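Local coordinates for protein mandelate racemase (Bordetella bronchiseptica, PDB 3H12) that probably catalyses a metal-assisted racemisation or related reaction of a carboxylate substrate, as in the mandelate racemase branch of the enolase superfamily, at residues W225-L230 with T252-Y257. Sequence-based numbering, arbitrary orientation.
With NA (sodium ion), chain C.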
# COMPACT_ATOMS: atom_id res chain seq x y z
N TRP A 225 10.78 22.18 16.02
CA TRP A 225 11.16 21.27 14.93
C TRP A 225 12.47 20.59 15.31
O TRP A 225 13.20 21.05 16.22
CB TRP A 225 11.18 21.95 13.52
CG TRP A 225 12.35 22.88 13.21
CD1 TRP A 225 13.71 22.74 13.48
CD2 TRP A 225 12.24 24.05 12.42
NE1 TRP A 225 14.45 23.81 12.90
CE2 TRP A 225 13.56 24.58 12.20
CE3 TRP A 225 11.15 24.67 11.84
CZ2 TRP A 225 13.78 25.79 11.47
CZ3 TRP A 225 11.37 25.81 11.05
CH2 TRP A 225 12.67 26.34 10.89
N PHE A 226 12.73 19.50 14.58
CA PHE A 226 13.96 18.68 14.67
C PHE A 226 14.50 18.66 13.28
O PHE A 226 13.92 18.09 12.33
CB PHE A 226 13.45 17.27 15.09
CG PHE A 226 14.53 16.30 15.49
CD1 PHE A 226 15.85 16.69 15.59
CD2 PHE A 226 14.20 14.98 15.76
CE1 PHE A 226 16.84 15.79 16.03
CE2 PHE A 226 15.21 14.01 16.19
CZ PHE A 226 16.52 14.43 16.30
N GLU A 227 15.57 19.47 13.12
CA GLU A 227 16.23 19.75 11.84
C GLU A 227 17.44 18.89 11.59
O GLU A 227 18.17 18.56 12.50
CB GLU A 227 16.65 21.24 11.84
CG GLU A 227 17.56 21.62 10.67
CD GLU A 227 17.69 23.13 10.66
OE1 GLU A 227 17.00 23.89 11.39
OE2 GLU A 227 18.51 23.57 9.75
N GLU A 228 17.48 18.42 10.35
CA GLU A 228 18.55 17.46 9.88
C GLU A 228 18.78 16.40 10.97
O GLU A 228 19.89 16.15 11.45
CB GLU A 228 19.90 18.19 9.54
CG GLU A 228 19.80 18.80 8.12
CD GLU A 228 21.16 19.09 7.52
OE1 GLU A 228 22.15 19.25 8.31
OE2 GLU A 228 21.24 19.02 6.27
N PRO A 229 17.74 15.66 11.43
CA PRO A 229 17.89 14.66 12.49
C PRO A 229 18.79 13.52 12.03
O PRO A 229 19.43 12.88 12.89
CB PRO A 229 16.48 14.14 12.69
CG PRO A 229 15.77 14.38 11.33
CD PRO A 229 16.34 15.76 10.93
N LEU A 230 18.83 13.23 10.68
CA LEU A 230 19.52 12.05 10.16
C LEU A 230 20.22 12.54 8.86
O LEU A 230 20.01 13.67 8.35
CB LEU A 230 18.48 10.98 9.64
CG LEU A 230 17.53 10.50 10.78
CD1 LEU A 230 16.52 9.61 10.06
CD2 LEU A 230 18.33 9.70 11.80
N THR A 252 14.12 19.43 7.16
CA THR A 252 15.44 19.32 6.58
C THR A 252 15.38 20.13 5.28
O THR A 252 14.31 20.45 4.75
CB THR A 252 15.75 17.79 6.36
OG1 THR A 252 17.11 17.76 5.86
CG2 THR A 252 14.85 17.16 5.28
N GLY A 253 16.57 20.50 4.78
CA GLY A 253 16.59 20.97 3.38
C GLY A 253 17.86 21.79 3.01
O GLY A 253 18.01 21.98 1.79
N GLU A 254 18.65 22.25 3.99
CA GLU A 254 19.82 22.99 3.53
C GLU A 254 20.75 22.21 2.63
O GLU A 254 21.50 22.80 1.82
CB GLU A 254 20.53 23.58 4.72
CG GLU A 254 21.27 22.54 5.45
CD GLU A 254 21.76 23.16 6.80
OE1 GLU A 254 22.95 23.35 7.03
OE2 GLU A 254 20.84 23.41 7.57
N ASN A 255 20.77 20.87 2.71
CA ASN A 255 21.68 20.07 1.93
C ASN A 255 20.98 19.20 0.89
O ASN A 255 21.60 18.27 0.35
CB ASN A 255 22.55 19.22 2.91
CG ASN A 255 23.54 20.06 3.66
OD1 ASN A 255 23.55 20.09 4.94
ND2 ASN A 255 24.30 20.84 2.92
N LEU A 256 19.73 19.57 0.65
CA LEU A 256 18.88 18.92 -0.45
C LEU A 256 18.76 19.94 -1.56
O LEU A 256 18.66 21.16 -1.31
CB LEU A 256 17.46 18.60 0.11
CG LEU A 256 17.54 17.46 1.18
CD1 LEU A 256 16.09 17.35 1.67
CD2 LEU A 256 17.95 16.08 0.58
N TYR A 257 18.71 19.47 -2.85
CA TYR A 257 18.82 20.41 -3.99
C TYR A 257 17.65 20.17 -4.91
O TYR A 257 17.40 18.99 -5.30
CB TYR A 257 20.17 20.16 -4.72
CG TYR A 257 21.30 20.58 -3.83
CD1 TYR A 257 21.85 21.85 -3.94
CD2 TYR A 257 21.93 19.62 -2.99
CE1 TYR A 257 22.95 22.28 -3.12
CE2 TYR A 257 23.01 20.03 -2.14
CZ TYR A 257 23.49 21.34 -2.22
OH TYR A 257 24.53 21.76 -1.41
NA NA C . 20.87 23.63 9.78
O HOH W 1 19.24 19.27 4.58
O HOH W 2 21.31 21.35 9.81
O HOH W 3 23.21 23.81 9.68
O HOH W 4 21.08 26.09 10.12
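Glu228 lays its carboxylate over that of Glu254, the two planes stacked and 22° apart, and its OE2 meets the methylene CG of Glu254 at 3.6 Å. This is the metal-binding mouth of the enolase-superfamily barrel, where neighbouring parallel strands 225-227 and 249-252 deliver acidic residues from their C-terminal ends to one ion. The OE1 atoms of Glu228 and Glu254 are 4.4 Å apart, a closeness of like charges that the sodium and its waters would ease. Glu227 supplies OE2 at 2.4 Å from the sodium and Glu254 its own OE2 at 2.2 Å; Asp201, from the preceding strand, adds another ligand, and three waters join them. At both places the extended glutamate chain is long enough to bring an oxygen to the ion; in Glu227 CG lies anti to the backbone N (chi1 170°). Its other oxygen, OE1, forms a salt bridge with Lys171 and accepts a hydrogen bond from Gln275, restricting rotation of the carboxylate. The OE2 atoms of Glu227 and Glu254 approach to 3.2 Å, which the shared cation would make tolerable. Glu228 belongs to the second shell: its OE1 accepts a hydrogen bond from a metal-bound water, 2.7 Å away, which would orient and may polarise that ligand. After Thr252 the chain makes a type I beta turn from Gly253 to Leu256; at the backbone angles of Gly253 a CB would press against the carbonyl O of Thr252, which suits glycine. A bridging water ties this turn to Glu228, donating to OE2 at 2.6 Å, bonding to the Thr252 hydroxyl and accepting from Asn255 N at 2.9 Å.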